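Local coordinates for uncharacterized protein (Nostoc punctiforme, PDB 2R3S) that probably transfers a methyl group from S-adenosylmethionine to a hydroxyl oxygen of a substrate that has not been identified, at residues Leu29-Phe32 against Thr33-Gln37; Tyr76-Ser80 against Asp81-Phe85; Val236-Pro239 against Asn240-His244. One frame throughout, in Å; residues are numbered along the deposited sequence. Where two conformers were deposited one is given.

Interaction 1: residues Leu29-Phe32 against Thr33-Gln37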
loop_
_atom_site.group_PDB
_atom_site.type_symbol
_atom_site.label_atom_id
_atom_site.label_comp_id
_atom_site.label_asym_id
_atom_site.label_seq_id
_atom_site.Cartn_x
_atom_site.Cartn_y
_atom_site.Cartn_z
ATOM N N LEU A 29 17.627 0.762 5.413
ATOM C CA LEU A 29 18.817 -0.086 5.426
ATOM C C LEU A 29 19.881 0.364 4.432
ATOM O O LEU A 29 20.936 -0.233 4.355
ATOM C CB LEU A 29 18.430 -1.541 5.159
ATOM C CG LEU A 29 17.621 -2.223 6.259
ATOM C CD1 LEU A 29 17.205 -3.628 5.815
ATOM C CD2 LEU A 29 18.428 -2.270 7.533
ATOM N N ASN A 30 19.613 1.427 3.684
ATOM C CA ASN A 30 20.544 1.953 2.693
ATOM C C ASN A 30 20.848 0.987 1.545
ATOM O O ASN A 30 21.903 1.064 0.926
ATOM C CB ASN A 30 21.836 2.417 3.358
ATOM C CG ASN A 30 21.739 3.820 3.908
ATOM O OD1 ASN A 30 20.659 4.411 3.971
ATOM N ND2 ASN A 30 22.885 4.363 4.322
ATOM N N VAL A 31 19.898 0.124 1.211
ATOM C CA VAL A 31 20.164 -0.905 0.224
ATOM C C VAL A 31 20.632 -0.292 -1.097
ATOM O O VAL A 31 21.580 -0.771 -1.706
ATOM C CB VAL A 31 18.939 -1.789 -0.037
ATOM C CG1 VAL A 31 19.256 -2.761 -1.137
ATOM C CG2 VAL A 31 18.487 -2.521 1.258
ATOM N N PHE A 32 19.958 0.754 -1.547
ATOM C CA PHE A 32 20.258 1.354 -2.868
ATOM C C PHE A 32 21.631 2.021 -2.918
ATOM O O PHE A 32 22.282 2.006 -3.944
ATOM C CB PHE A 32 19.194 2.388 -3.224
ATOM C CG PHE A 32 17.810 1.873 -3.126
ATOM C CD1 PHE A 32 17.322 0.983 -4.071
ATOM C CD2 PHE A 32 16.984 2.252 -2.071
ATOM C CE1 PHE A 32 16.008 0.487 -3.977
ATOM C CE2 PHE A 32 15.671 1.770 -1.982
ATOM C CZ PHE A 32 15.190 0.898 -2.940
ATOM N N THR A 33 22.030 2.642 -1.803
ATOM C CA THR A 33 23.355 3.251 -1.634
ATOM C C THR A 33 24.471 2.212 -1.685
ATOM O O THR A 33 25.557 2.492 -2.203
ATOM C CB THR A 33 23.410 4.034 -0.304
ATOM O OG1 THR A 33 22.382 5.042 -0.318
ATOM C CG2 THR A 33 24.778 4.696 -0.083
ATOM N N ALA A 34 24.196 1.024 -1.151
ATOM C CA ALA A 34 25.147 -0.101 -1.179
ATOM C C ALA A 34 25.329 -0.721 -2.572
ATOM O O ALA A 34 26.438 -1.175 -2.924
ATOM C CB ALA A 34 24.721 -1.176 -0.157
ATOM N N ILE A 35 24.251 -0.769 -3.352
ATOM C CA ILE A 35 24.327 -1.208 -4.743
ATOM C C ILE A 35 24.879 -0.108 -5.641
ATOM O O ILE A 35 25.752 -0.343 -6.476
ATOM C CB ILE A 35 22.953 -1.657 -5.304
ATOM C CG1 ILE A 35 22.382 -2.827 -4.493
ATOM C CG2 ILE A 35 23.109 -2.107 -6.740
ATOM C CD1 ILE A 35 20.930 -3.101 -4.752
ATOM N N SER A 36 24.348 1.092 -5.481
ATOM C CA SER A 36 24.745 2.238 -6.270
ATOM C C SER A 36 24.691 1.943 -7.766
ATOM O O SER A 36 23.667 1.473 -8.258
ATOM C CB SER A 36 26.113 2.770 -5.827
ATOM O OG SER A 36 26.344 4.031 -6.436
ATOM N N GLN A 37 25.763 2.199 -8.505
ATOM C CA GLN A 37 25.707 1.979 -9.954
ATOM C C GLN A 37 26.334 0.676 -10.399
ATOM O O GLN A 37 26.491 0.452 -11.580
ATOM C CB GLN A 37 26.297 3.177 -10.703
ATOM C CG GLN A 37 25.657 4.511 -10.290
ATOM C CD GLN A 37 25.701 5.591 -11.362
ATOM O OE1 GLN A 37 26.226 5.390 -12.452
ATOM N NE2 GLN A 37 25.120 6.747 -11.055
#
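V31 and I35, one turn apart on the short helix 31-35, run alongside each other, V31 CG1 4.0 Å from I35 CD1. The valine is turned with CG1 anti to its backbone N (chi1 176°), which brings that branch next to the isoleucine. I35 CG1 sits beside its own backbone N (chi1 -60°) and passes 3.6 Å from V31 O, the oxygen that accepts I35 N. A34 CB also rests against this carbonyl, 3.5 Å from V31 O. N30 closes the preceding helix in a Schellman motif and then serves as N-cap residue here without a side-chain capping bond; its O receives A34 N at 3.1 Å. The bond from S36 N to F32 O, 2.7 Å, completes the last turn. The F32 side chain packs on I23, A26, F68, M69 and L86. N30 OD1 and T33 OG1 both turn to R88, bonding its NE and backbone N respectively, while S36 OG meets D87 OD2. The little helix is therefore two-sided: V31, F32 and I35 are buried, and polar side chains in the helix and at its two ends (T33, N30 and S36) bond to R88 and D87.

Interaction 2: residues Tyr76-Ser80 against Asp81-Phe85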
loop_
_atom_site.group_PDB
_atom_site.type_symbol
_atom_site.label_atom_id
_atom_site.label_comp_id
_atom_site.label_asym_id
_atom_site.label_seq_id
_atom_site.Cartn_x
_atom_site.Cartn_y
_atom_site.Cartn_z
ATOM N N TYR A 76 22.182 -7.985 -8.014
ATOM C CA TYR A 76 21.140 -6.959 -8.158
ATOM C C TYR A 76 21.725 -5.648 -8.673
ATOM O O TYR A 76 22.840 -5.264 -8.329
ATOM C CB TYR A 76 20.425 -6.715 -6.826
ATOM C CG TYR A 76 19.742 -7.952 -6.279
ATOM C CD1 TYR A 76 18.512 -8.375 -6.779
ATOM C CD2 TYR A 76 20.331 -8.703 -5.277
ATOM C CE1 TYR A 76 17.889 -9.498 -6.276
ATOM C CE2 TYR A 76 19.716 -9.834 -4.776
ATOM C CZ TYR A 76 18.507 -10.230 -5.280
ATOM O OH TYR A 76 17.919 -11.358 -4.780
ATOM N N ARG A 77 20.955 -4.977 -9.518
ATOM C CA ARG A 77 21.403 -3.782 -10.161
ATOM C C ARG A 77 20.271 -2.776 -10.110
ATOM O O ARG A 77 19.132 -3.123 -10.305
ATOM C CB ARG A 77 21.815 -4.104 -11.596
ATOM C CG ARG A 77 22.510 -2.948 -12.275
ATOM C CD ARG A 77 23.223 -3.321 -13.585
ATOM N NE ARG A 77 23.484 -2.101 -14.348
ATOM N N LEU A 78 20.569 -1.527 -9.804
ATOM C CA LEU A 78 19.514 -0.532 -9.732
ATOM C C LEU A 78 19.001 -0.185 -11.130
ATOM O O LEU A 78 19.734 -0.306 -12.119
ATOM C CB LEU A 78 20.041 0.728 -9.079
ATOM C CG LEU A 78 20.512 0.590 -7.645
ATOM C CD1 LEU A 78 20.650 1.985 -7.130
ATOM C CD2 LEU A 78 19.504 -0.235 -6.863
ATOM N N THR A 79 17.741 0.213 -11.203
ATOM C CA THR A 79 17.234 0.909 -12.357
ATOM C C THR A 79 17.795 2.333 -12.348
ATOM O O THR A 79 18.299 2.802 -11.326
ATOM C CB THR A 79 15.709 0.996 -12.344
ATOM O OG1 THR A 79 15.305 1.775 -11.227
ATOM C CG2 THR A 79 15.035 -0.408 -12.318
ATOM N N SER A 80 17.735 3.009 -13.491
ATOM C CA SER A 80 18.220 4.397 -13.591
ATOM C C SER A 80 17.535 5.254 -12.573
ATOM O O SER A 80 18.141 6.113 -11.996
ATOM C CB SER A 80 17.885 5.017 -14.955
ATOM O OG SER A 80 18.371 4.213 -15.983
ATOM N N ASP A 81 16.238 5.056 -12.422
ATOM C CA ASP A 81 15.470 5.838 -11.488
ATOM C C ASP A 81 15.904 5.669 -10.030
ATOM O O ASP A 81 15.896 6.633 -9.281
ATOM C CB ASP A 81 14.011 5.472 -11.623
ATOM C CG ASP A 81 13.404 5.959 -12.946
ATOM O OD1 ASP A 81 13.900 6.931 -13.536
ATOM O OD2 ASP A 81 12.412 5.376 -13.365
ATOM N N SER A 82 16.244 4.443 -9.628
ATOM C CA SER A 82 16.701 4.171 -8.263
ATOM C C SER A 82 18.092 4.761 -8.092
ATOM O O SER A 82 18.377 5.377 -7.085
ATOM C CB SER A 82 16.702 2.663 -7.959
ATOM O OG SER A 82 15.392 2.092 -8.010
ATOM N N ALA A 83 18.945 4.597 -9.087
ATOM C CA ALA A 83 20.287 5.155 -9.019
ATOM C C ALA A 83 20.226 6.683 -8.825
ATOM O O ALA A 83 20.977 7.253 -8.054
ATOM C CB ALA A 83 21.075 4.782 -10.258
HETATM N N MSE A 84 19.251 7.315 -9.458
HETATM C CA MSE A 84 19.157 8.767 -9.440
HETATM C C MSE A 84 18.475 9.254 -8.170
HETATM O O MSE A 84 18.880 10.257 -7.608
HETATM C CB MSE A 84 18.432 9.304 -10.684
HETATM C CG MSE A 84 18.432 10.854 -10.790
HETATM SE SE MSE A 84 17.686 11.565 -12.476
HETATM C CE MSE A 84 17.652 13.482 -12.126
ATOM N N PHE A 85 17.457 8.550 -7.702
ATOM C CA PHE A 85 16.621 9.088 -6.617
ATOM C C PHE A 85 16.759 8.419 -5.238
ATOM O O PHE A 85 16.266 8.951 -4.229
ATOM C CB PHE A 85 15.139 9.130 -7.083
ATOM C CG PHE A 85 14.907 10.094 -8.229
ATOM C CD1 PHE A 85 14.962 11.477 -8.015
ATOM C CD2 PHE A 85 14.659 9.631 -9.515
ATOM C CE1 PHE A 85 14.775 12.383 -9.061
ATOM C CE2 PHE A 85 14.487 10.518 -10.577
ATOM C CZ PHE A 85 14.550 11.900 -10.356
#
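F85 has M84 CG over the centre of one ring face, 3.9 Å above the plane; M84 is a selenomethionine. The side chains of F92 and V94 also pack on the F85 side chain, together with S6 of the second subunit. The Y76 ring packs on R57, C60 and V64 of helix 53-65, and its OH is hydrogen-bonded to D61 OD1. The flat carboxylate of D81 reaches the second subunit, where OD1 accepts the backbone N of S6. L78 joins strand to helix: its CD1 approaches A83 N at 3.7 Å and A83 CB at 4.2 Å, while L78 CB touches S82 CB at 4.0 Å. L78 also packs on F32 and I35 of helix 31-35. Strand 75-78 is the returning arm of a hairpin with strand 69-72, which, following helices 42-49 and 53-65, is probably the wing of the winged-helix-like dimerisation domain; T79 is the N-cap residue where the chain leaves this hairpin for helix 80-85. T79 OG1 lies between its backbone N and carbonyl carbon (chi1 64°), a rotation that swings the hydroxyl over the first turn, 3.2 Å from S82 OG. Whether its proton goes to S82 OG is not settled, because F68 O, which takes the bond of S82 OG, is also within reach and makes a weak bond with T79 OG1. The two hydroxyls and that carbonyl thus form a small polar cluster. A83 N donates to T79 O at 2.9 Å in an almost straight bond (169°). M84 N reaches S80 O at 3.0 Å with a more bent N-H (139°).

Interaction 3: residues Val236-Pro239 against Asn240-His244. With EDO (1,2-ethanediol), chain E.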
loop_
_atom_site.group_PDB
_atom_site.type_symbol
_atom_site.label_atom_id
_atom_site.label_comp_id
_atom_site.label_asym_id
_atom_site.label_seq_id
_atom_site.Cartn_x
_atom_site.Cartn_y
_atom_site.Cartn_z
ATOM N N VAL A 236 1.946 37.640 -2.211
ATOM C CA VAL A 236 1.581 36.705 -1.129
ATOM C C VAL A 236 1.563 35.258 -1.669
ATOM O O VAL A 236 0.766 34.907 -2.537
ATOM C CB VAL A 236 0.228 37.049 -0.480
ATOM C CG1 VAL A 236 -0.084 36.090 0.657
ATOM C CG2 VAL A 236 0.225 38.512 0.046
ATOM N N LEU A 237 2.472 34.433 -1.160
ATOM C CA LEU A 237 2.570 33.036 -1.557
ATOM C C LEU A 237 1.771 32.166 -0.595
ATOM O O LEU A 237 1.865 32.345 0.613
ATOM C CB LEU A 237 4.026 32.584 -1.552
ATOM C CG LEU A 237 5.043 33.542 -2.157
ATOM C CD1 LEU A 237 6.411 32.889 -2.172
ATOM C CD2 LEU A 237 4.587 33.941 -3.530
ATOM N N LEU A 238 1.007 31.223 -1.143
ATOM C CA LEU A 238 0.324 30.184 -0.391
ATOM C C LEU A 238 0.703 28.776 -0.944
ATOM O O LEU A 238 -0.073 28.142 -1.697
ATOM C CB LEU A 238 -1.179 30.399 -0.500
ATOM C CG LEU A 238 -1.825 31.521 0.304
ATOM C CD1 LEU A 238 -3.209 31.933 -0.298
ATOM C CD2 LEU A 238 -1.942 31.046 1.733
ATOM N N PRO A 239 1.893 28.271 -0.564
ATOM C CA PRO A 239 2.309 26.956 -1.024
ATOM C C PRO A 239 1.724 25.849 -0.154
ATOM O O PRO A 239 1.928 25.856 1.038
ATOM C CB PRO A 239 3.831 27.009 -0.901
ATOM C CG PRO A 239 4.158 28.266 -0.139
ATOM C CD PRO A 239 2.905 28.877 0.312
ATOM N N ASN A 240 0.989 24.925 -0.758
ATOM C CA ASN A 240 0.442 23.747 -0.072
ATOM C C ASN A 240 -0.223 24.050 1.289
ATOM O O ASN A 240 -0.044 23.300 2.285
ATOM C CB ASN A 240 1.510 22.632 0.068
ATOM C CG ASN A 240 1.808 21.927 -1.244
ATOM O OD1 ASN A 240 0.911 21.375 -1.882
ATOM N ND2 ASN A 240 3.083 21.926 -1.643
ATOM N N PHE A 241 -1.030 25.114 1.314
ATOM C CA PHE A 241 -1.758 25.505 2.522
ATOM C C PHE A 241 -3.249 25.348 2.408
ATOM O O PHE A 241 -3.882 24.811 3.297
ATOM C CB PHE A 241 -1.466 26.969 2.882
ATOM C CG PHE A 241 -1.816 27.328 4.325
ATOM C CD1 PHE A 241 -1.397 26.526 5.386
ATOM C CD2 PHE A 241 -2.540 28.474 4.619
ATOM C CE1 PHE A 241 -1.706 26.851 6.700
ATOM C CE2 PHE A 241 -2.846 28.799 5.946
ATOM C CZ PHE A 241 -2.429 27.983 6.971
ATOM N N LEU A 242 -3.831 25.835 1.326
ATOM C CA LEU A 242 -5.288 26.017 1.311
ATOM C C LEU A 242 -6.056 24.714 1.356
ATOM O O LEU A 242 -7.135 24.672 1.920
ATOM C CB LEU A 242 -5.742 26.851 0.103
ATOM C CG LEU A 242 -5.453 28.362 0.131
ATOM C CD1 LEU A 242 -6.091 28.946 -1.125
ATOM C CD2 LEU A 242 -5.978 29.058 1.422
ATOM N N HIS A 243 -5.493 23.647 0.782
ATOM C CA HIS A 243 -6.140 22.317 0.781
ATOM C C HIS A 243 -6.520 21.706 2.129
ATOM O O HIS A 243 -7.352 20.791 2.181
ATOM C CB HIS A 243 -5.308 21.288 -0.022
ATOM C CG HIS A 243 -3.874 21.125 0.407
ATOM N ND1 HIS A 243 -2.829 21.212 -0.491
ATOM C CD2 HIS A 243 -3.318 20.809 1.603
ATOM C CE1 HIS A 243 -1.690 20.963 0.135
ATOM N NE2 HIS A 243 -1.960 20.722 1.409
ATOM N N HIS A 244 -5.916 22.188 3.213
ATOM C CA HIS A 244 -6.240 21.740 4.590
ATOM C C HIS A 244 -7.573 22.223 5.170
ATOM O O HIS A 244 -8.071 21.655 6.135
ATOM C CB HIS A 244 -5.138 22.206 5.538
ATOM C CG HIS A 244 -3.802 21.614 5.234
ATOM N ND1 HIS A 244 -2.764 22.358 4.724
ATOM C CD2 HIS A 244 -3.346 20.338 5.332
ATOM C CE1 HIS A 244 -1.718 21.566 4.536
ATOM N NE2 HIS A 244 -2.048 20.336 4.889
HETATM C C1 EDO E . 3.692 24.274 2.845
HETATM O O1 EDO E . 2.988 25.519 3.205
HETATM C C2 EDO E . 3.732 23.161 3.907
HETATM O O2 EDO E . 2.620 22.248 3.931
HETATM O O HOH W 1 -2.287 26.662 -0.989
#
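L238 touches the loop with both methyls: CD2 lies 3.9 Å from F241 CD2, and CD1 is 4.2 Å from L242 CD1. The L238 and F241 side chains cross obliquely, while L253 of helix 247-260 packs against both L238 and L242 and closes this apolar side. F241 is swung with CG anti to its backbone N (chi1 -162°), which carries the ring away from P239 to where F245 meets it edge-to-face. Equally compact is the histidine pair. H243 CD2 stands 3.4 Å above the centre of the H244 ring, and N240 OD1 lies in plane at the edge of the H243 ring. H243 ND1 is held by D271 OD1, N240 OD1 by Q328 NE2. H244 ND1 donates to F241 O at 3.1 Å, from a position tilted 33° out of the carbonyl plane.

On the looser, polar side, a water and a diol mediate the contact. The water bridges strand and loop, donating to L238 O at 2.8 Å and accepting from L242 N at 2.9 Å. N240 turns the chain with left-handed backbone angles, and beside this turn sits the 1,2-ethanediol, probably from the crystallisation liquor. Its O2 bonds N240 O weakly at 3.3 Å and lies near the plane at the edge of the H244 ring; its O1 is implausibly close to P239 O, so that bond is doubtful. The diol is also bonded to S173 O. The turn follows strand 233-239, the fourth strand along the chain in the Rossmann-like methyltransferase sheet, whose carboxyl-end loops form the cofactor and substrate pocket in this family, and probably here; in plant relatives this loop carries the general-base histidine, consistent with a place at the active site.

The three contacts come in series along the chain, interactions 1 and 2 in the dimerisation domain and interaction 3 in the methyltransferase domain. The centres of interactions 1 and 2 are about 9 Å apart, and the two touch: S36 O lies 3.3 Å from L78 CD1, and I35 CD1 is 3.8 Å from L78 CD2, so helix 31-35 and the residue after it pack against the end of the hairpin strand 75-78. Interaction 3 stands apart, its centre about 36 Å from that of interaction 1 and about 33 Å from that of interaction 2, at the end of strand 233-239 in the seven-stranded sheet. The arrangement separates a domain that probably serves dimerisation, both contacts there reaching the second subunit, from one probably built for catalysis.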